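Local coordinates for DUF1896 domain-containing protein (Porphyromonas gingivalis, PDB 2APL) that is of unknown function but folds as an all-helical chain belonging to the DUF1896 family of uncharacterised domains, at residues Arg13-Thr18 with Val65-Leu70; Gln109-Lys114 with Glu128-Glu133. One frame throughout, in Å; residues are numbered along the deposited sequence.

Contact 1 of 2, residues Arg13-Thr18 with Val65-Leu70; sequences RLKLET and VLYQGL
Lys15 of helix 3-23 lies across the tip of Tyr67, near where helix 55-67 gives way to a turn, the two side chains crossing at about a right angle. Its CB packs against Leu66 CD2 at 3.8 Å and also nears the phenol oxygen. CG and CD pass without a close partner in 65-70, and a bend at chi3 (70°) then sets CE 3.4 Å from Tyr67 OH. The chain ends in NZ, whose hydrogen bond goes to Ser63, one helical turn before Tyr67. A water joins Lys15 and Tyr67 by another route: it donates to Lys15 O at a short 2.5 Å and lies 2.8 Å from Tyr67 OH. Beside this polar margin is an apolar centre. Leu16 CB touches Leu66 CG at 4.1 Å, and Leu16 CD1 reaches Leu70 CD1 at 4.0 Å, Leu70 being the last residue of the type II beta turn that starts at Tyr67. Leu66 CD2 also lies over one face of the Tyr67 ring, offset toward the rim. No direct hydrogen bond crosses between 13-18 and 65-70. Leucine packing is therefore the main direct contact, with the tyrosine hydroxyl apparently linked to the opposing helix backbone through water.

Contact 2 of 2, residues Gln109-Lys114 with Glu128-Glu133; sequences QSVFAK and EHLYTE
A helix-helix contact within the C-terminal part of this all-helical fold brings the last part of the short helix 106-112, and the residues after it, against the first half of helix 126-143. Val111, Phe112 and Lys114 meet Leu130 and Glu133, which lie about one turn apart on the longer helix. The nearest pair of CA atoms is Val111 CA and Glu133 CA, 7.1 Å apart.

Val111 CG1, anti to its backbone N (chi1 167°), has two partners: it lies 3.8 Å from Leu130 CD1 and equally near the aliphatic CG of Glu133. The Val111 and Glu133 side chains slide past each other in opposite directions, which puts the methylene part of the glutamate over the valine while its carboxylate goes on to Lys114. Leu130 divides its two methyls: CD1 serves both Val111 and Phe112, with Phe112 CD1 at 4.0 Å, whereas CD2, within the two segments, meets only Phe112, at CD1 and CE1.

The contact is completed by a salt bridge: Lys114 NZ donates to Glu133 OE2 at 2.6 Å, using the syn lone pair of that oxygen. Lys114 bends at chi3 (-68°), the torsion that places CE 3.1 Å from the same oxygen, Glu133 OE2, and the two side chains cross at about a right angle. Glu133 OE1 has its own hydrogen bond with Tyr115 OH, giving each carboxylate oxygen a partner; this pairing would be expected to favour the charged form.

Around the two segments, Phe112 also touches Arg74 and Leu78 of helix 74-85, Leu130 packs on Phe72, Tyr115 and Phe121 from loops, and Val111 also touches Leu134 and Thr137 of helix 126-143.

How the contacts relate
From the N terminus, helix 3-23 supplies the first segment of contact 1. The chain then runs through helix 31-51 and into helix 55-67, whose last residues and the turn after them (65-70) close a loop of 46 intervening residues, 36 of them helical. Only afterwards do helices 74-85, 94-103 and 106-112 follow. Contact 2 opens at 109-114 and closes at 128-133 across just 13 residues, mostly without regular structure. The two closures are thus in series, neither nesting nor crossing. The centres of contact 1 and contact 2 lie about 25 Å apart, on opposite sides of the chain's centre. Contact 1 ties helix 3-23 to the end region of helix 55-67; contact 2 joins helices 106-112 and 126-143.

Contact 1 of 2, residues Arg13-Thr18 with Val65-Leu70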
loop_
_atom_site.group_PDB
_atom_site.type_symbol
_atom_site.label_atom_id
_atom_site.label_comp_id
_atom_site.label_asym_id
_atom_site.label_seq_id
_atom_site.Cartn_x
_atom_site.Cartn_y
_atom_site.Cartn_z
ATOM N N ARG A 13 -2.224 -8.553 13.792
ATOM C CA ARG A 13 -2.281 -7.096 13.982
ATOM C C ARG A 13 -0.929 -6.375 13.795
ATOM O O ARG A 13 -0.860 -5.407 13.053
ATOM C CB ARG A 13 -2.916 -6.694 15.322
ATOM C CG ARG A 13 -3.051 -5.141 15.426
ATOM C CD ARG A 13 -3.891 -4.681 16.646
ATOM N NE ARG A 13 -4.113 -3.249 16.492
ATOM C CZ ARG A 13 -5.315 -2.696 16.367
ATOM N NH1 ARG A 13 -6.399 -3.454 16.464
ATOM N NH2 ARG A 13 -5.423 -1.376 16.192
ATOM N N LEU A 14 0.131 -6.867 14.431
ATOM C CA LEU A 14 1.453 -6.308 14.269
ATOM C C LEU A 14 1.924 -6.334 12.792
ATOM O O LEU A 14 2.421 -5.336 12.298
ATOM C CB LEU A 14 2.486 -6.986 15.187
ATOM C CG LEU A 14 3.834 -6.262 15.226
ATOM C CD1 LEU A 14 3.691 -4.776 15.585
ATOM C CD2 LEU A 14 4.820 -6.979 16.149
ATOM N N LYS A 15 1.746 -7.466 12.107
ATOM C CA LYS A 15 2.141 -7.570 10.703
ATOM C C LYS A 15 1.423 -6.516 9.842
ATOM O O LYS A 15 2.014 -5.963 8.908
ATOM C CB LYS A 15 1.798 -8.958 10.151
ATOM C CG LYS A 15 2.704 -10.100 10.671
ATOM C CD LYS A 15 2.275 -11.453 10.030
ATOM C CE LYS A 15 2.609 -11.519 8.555
ATOM N NZ LYS A 15 2.244 -12.863 8.084
ATOM N N LEU A 16 0.134 -6.282 10.131
ATOM C CA LEU A 16 -0.682 -5.394 9.296
ATOM C C LEU A 16 -0.307 -3.963 9.649
ATOM O O LEU A 16 -0.156 -3.103 8.765
ATOM C CB LEU A 16 -2.200 -5.576 9.582
ATOM C CG LEU A 16 -3.179 -4.655 8.811
ATOM C CD1 LEU A 16 -2.957 -4.691 7.265
ATOM C CD2 LEU A 16 -4.635 -5.042 9.142
ATOM N N GLU A 17 -0.103 -3.698 10.937
ATOM C CA GLU A 17 0.333 -2.324 11.312
ATOM C C GLU A 17 1.632 -1.947 10.620
ATOM O O GLU A 17 1.769 -0.852 10.035
ATOM C CB GLU A 17 0.420 -2.160 12.809
ATOM C CG GLU A 17 -0.979 -2.066 13.487
ATOM C CD GLU A 17 -0.815 -1.922 14.971
ATOM O OE1 GLU A 17 0.339 -1.899 15.433
ATOM O OE2 GLU A 17 -1.797 -1.813 15.684
ATOM N N THR A 18 2.586 -2.850 10.659
ATOM C CA THR A 18 3.893 -2.620 10.026
ATOM C C THR A 18 3.747 -2.392 8.486
ATOM O O THR A 18 4.314 -1.482 7.923
ATOM C CB THR A 18 4.824 -3.762 10.381
ATOM O OG1 THR A 18 4.996 -3.783 11.819
ATOM C CG2 THR A 18 6.217 -3.607 9.679
ATOM N N VAL A 65 -5.133 -13.284 3.490
ATOM C CA VAL A 65 -6.346 -12.564 3.926
ATOM C C VAL A 65 -6.011 -11.155 4.474
ATOM O O VAL A 65 -6.625 -10.118 4.098
ATOM C CB VAL A 65 -7.153 -13.413 4.983
ATOM C CG1 VAL A 65 -8.341 -12.635 5.550
ATOM C CG2 VAL A 65 -7.759 -14.697 4.238
ATOM N N LEU A 66 -5.022 -11.145 5.344
ATOM C CA LEU A 66 -4.559 -9.887 5.937
ATOM C C LEU A 66 -4.236 -8.808 4.879
ATOM O O LEU A 66 -4.633 -7.649 5.009
ATOM C CB LEU A 66 -3.331 -10.199 6.791
ATOM C CG LEU A 66 -2.941 -9.190 7.858
ATOM C CD1 LEU A 66 -4.037 -9.233 8.965
ATOM C CD2 LEU A 66 -1.528 -9.528 8.407
ATOM N N TYR A 67 -3.531 -9.220 3.827
ATOM C CA TYR A 67 -2.968 -8.335 2.804
ATOM C C TYR A 67 -3.804 -8.151 1.556
ATOM O O TYR A 67 -3.454 -7.342 0.672
ATOM C CB TYR A 67 -1.575 -8.841 2.406
ATOM C CG TYR A 67 -0.527 -8.808 3.525
ATOM C CD1 TYR A 67 -0.400 -7.702 4.375
ATOM C CD2 TYR A 67 0.333 -9.890 3.728
ATOM C CE1 TYR A 67 0.565 -7.679 5.417
ATOM C CE2 TYR A 67 1.293 -9.878 4.766
ATOM C CZ TYR A 67 1.422 -8.750 5.568
ATOM O OH TYR A 67 2.388 -8.742 6.555
ATOM N N GLN A 68 -4.904 -8.895 1.488
ATOM C CA GLN A 68 -5.820 -8.869 0.366
ATOM C C GLN A 68 -6.224 -7.429 -0.050
ATOM O O GLN A 68 -6.687 -6.663 0.786
ATOM C CB GLN A 68 -7.065 -9.670 0.780
ATOM C CG GLN A 68 -8.327 -9.153 0.209
ATOM C CD GLN A 68 -8.406 -9.586 -1.159
ATOM O OE1 GLN A 68 -8.001 -10.722 -1.447
ATOM N NE2 GLN A 68 -8.882 -8.703 -2.070
ATOM N N GLY A 69 -6.069 -7.113 -1.342
ATOM C CA GLY A 69 -6.435 -5.783 -1.911
ATOM C C GLY A 69 -5.476 -4.688 -1.476
ATOM O O GLY A 69 -5.675 -3.533 -1.797
ATOM N N LEU A 70 -4.426 -5.035 -0.738
ATOM C CA LEU A 70 -3.434 -4.059 -0.328
ATOM C C LEU A 70 -2.076 -4.291 -1.009
ATOM O O LEU A 70 -1.081 -3.765 -0.575
ATOM C CB LEU A 70 -3.242 -4.085 1.188
ATOM C CG LEU A 70 -4.461 -3.700 2.045
ATOM C CD1 LEU A 70 -4.080 -4.045 3.481
ATOM C CD2 LEU A 70 -4.821 -2.179 1.866
HETATM O O HOH W 1 4.013 -6.874 7.755
#

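Contact 2 of 2, residues Gln109-Lys114 with Glu128-Glu133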
loop_
_atom_site.group_PDB
_atom_site.type_symbol
_atom_site.label_atom_id
_atom_site.label_comp_id
_atom_site.label_asym_id
_atom_site.label_seq_id
_atom_site.Cartn_x
_atom_site.Cartn_y
_atom_site.Cartn_z
ATOM N N GLN A 109 -4.289 12.455 -8.131
ATOM C CA GLN A 109 -5.451 11.609 -7.944
ATOM C C GLN A 109 -6.218 11.275 -9.233
ATOM O O GLN A 109 -6.626 10.118 -9.450
ATOM C CB GLN A 109 -6.411 12.276 -6.947
ATOM C CG GLN A 109 -5.830 12.429 -5.545
ATOM C CD GLN A 109 -6.803 13.071 -4.601
ATOM O OE1 GLN A 109 -7.484 13.995 -4.954
ATOM N NE2 GLN A 109 -6.831 12.614 -3.382
ATOM N N SER A 110 -6.441 12.289 -10.062
ATOM C CA SER A 110 -7.221 12.154 -11.314
ATOM C C SER A 110 -6.538 11.178 -12.269
ATOM O O SER A 110 -7.213 10.530 -13.104
ATOM C CB SER A 110 -7.419 13.508 -12.009
ATOM O OG SER A 110 -6.290 13.841 -12.807
ATOM N N VAL A 111 -5.201 11.093 -12.174
ATOM C CA VAL A 111 -4.477 10.079 -12.932
ATOM C C VAL A 111 -4.731 8.664 -12.363
ATOM O O VAL A 111 -5.162 7.752 -13.117
ATOM C CB VAL A 111 -2.930 10.401 -13.007
ATOM C CG1 VAL A 111 -2.152 9.189 -13.521
ATOM C CG2 VAL A 111 -2.665 11.644 -13.854
ATOM N N PHE A 112 -4.470 8.439 -11.051
ATOM C CA PHE A 112 -4.668 7.106 -10.467
ATOM C C PHE A 112 -6.143 6.597 -10.675
ATOM O O PHE A 112 -6.397 5.382 -10.852
ATOM C CB PHE A 112 -4.351 7.127 -8.952
ATOM C CG PHE A 112 -2.896 7.051 -8.592
ATOM C CD1 PHE A 112 -2.169 5.888 -8.804
ATOM C CD2 PHE A 112 -2.276 8.104 -7.919
ATOM C CE1 PHE A 112 -0.817 5.767 -8.361
ATOM C CE2 PHE A 112 -0.955 7.998 -7.500
ATOM C CZ PHE A 112 -0.221 6.823 -7.725
ATOM N N ALA A 113 -7.100 7.538 -10.644
ATOM C CA ALA A 113 -8.531 7.200 -10.672
ATOM C C ALA A 113 -9.012 6.558 -11.983
ATOM O O ALA A 113 -10.086 5.928 -12.017
ATOM C CB ALA A 113 -9.381 8.432 -10.352
ATOM N N LYS A 114 -8.219 6.733 -13.047
ATOM C CA LYS A 114 -8.517 6.164 -14.355
ATOM C C LYS A 114 -8.210 4.677 -14.409
ATOM O O LYS A 114 -8.627 4.020 -15.330
ATOM C CB LYS A 114 -7.732 6.868 -15.455
ATOM C CG LYS A 114 -8.187 8.309 -15.676
ATOM C CD LYS A 114 -7.748 8.862 -17.025
ATOM C CE LYS A 114 -6.238 9.038 -17.114
ATOM N NZ LYS A 114 -5.889 9.742 -18.374
ATOM N N GLU A 128 2.593 0.294 -16.962
ATOM C CA GLU A 128 3.554 1.155 -17.628
ATOM C C GLU A 128 2.870 2.463 -18.026
ATOM O O GLU A 128 3.466 3.530 -17.921
ATOM C CB GLU A 128 4.215 0.463 -18.841
ATOM C CG GLU A 128 4.010 -1.064 -18.961
ATOM C CD GLU A 128 4.354 -1.921 -17.695
ATOM O OE1 GLU A 128 5.348 -1.627 -16.974
ATOM O OE2 GLU A 128 3.626 -2.914 -17.436
ATOM N N HIS A 129 1.602 2.370 -18.436
ATOM C CA HIS A 129 0.792 3.532 -18.751
ATOM C C HIS A 129 0.618 4.481 -17.566
ATOM O O HIS A 129 0.804 5.702 -17.697
ATOM C CB HIS A 129 -0.574 3.128 -19.303
ATOM C CG HIS A 129 -0.518 2.451 -20.636
ATOM N ND1 HIS A 129 -0.955 1.159 -20.829
ATOM C CD2 HIS A 129 -0.107 2.896 -21.852
ATOM C CE1 HIS A 129 -0.796 0.823 -22.101
ATOM N NE2 HIS A 129 -0.281 1.859 -22.744
ATOM N N LEU A 130 0.214 3.916 -16.431
ATOM C CA LEU A 130 0.141 4.661 -15.189
ATOM C C LEU A 130 1.471 5.374 -14.875
ATOM O O LEU A 130 1.495 6.581 -14.669
ATOM C CB LEU A 130 -0.268 3.723 -14.013
ATOM C CG LEU A 130 -0.278 4.420 -12.659
ATOM C CD1 LEU A 130 -1.245 5.631 -12.636
ATOM C CD2 LEU A 130 -0.588 3.408 -11.556
ATOM N N TYR A 131 2.564 4.616 -14.853
ATOM C CA TYR A 131 3.875 5.142 -14.480
ATOM C C TYR A 131 4.341 6.323 -15.352
ATOM O O TYR A 131 4.905 7.321 -14.835
ATOM C CB TYR A 131 4.889 4.014 -14.553
ATOM C CG TYR A 131 6.283 4.341 -14.075
ATOM C CD1 TYR A 131 6.703 3.978 -12.797
ATOM C CD2 TYR A 131 7.196 4.970 -14.917
ATOM C CE1 TYR A 131 8.005 4.259 -12.353
ATOM C CE2 TYR A 131 8.467 5.268 -14.496
ATOM C CZ TYR A 131 8.879 4.900 -13.227
ATOM O OH TYR A 131 10.164 5.193 -12.824
ATOM N N THR A 132 4.139 6.172 -16.668
ATOM C CA THR A 132 4.480 7.196 -17.619
ATOM C C THR A 132 3.572 8.386 -17.379
ATOM O O THR A 132 4.021 9.544 -17.419
ATOM C CB THR A 132 4.301 6.656 -19.050
ATOM O OG1 THR A 132 5.212 5.562 -19.227
ATOM C CG2 THR A 132 4.526 7.736 -20.111
ATOM N N GLU A 133 2.297 8.115 -17.081
ATOM C CA GLU A 133 1.368 9.235 -16.956
ATOM C C GLU A 133 1.731 10.034 -15.695
ATOM O O GLU A 133 1.706 11.273 -15.706
ATOM C CB GLU A 133 -0.076 8.736 -16.970
ATOM C CG GLU A 133 -1.096 9.782 -17.089
ATOM C CD GLU A 133 -2.484 9.249 -17.453
ATOM O OE1 GLU A 133 -2.725 8.002 -17.486
ATOM O OE2 GLU A 133 -3.346 10.112 -17.745
#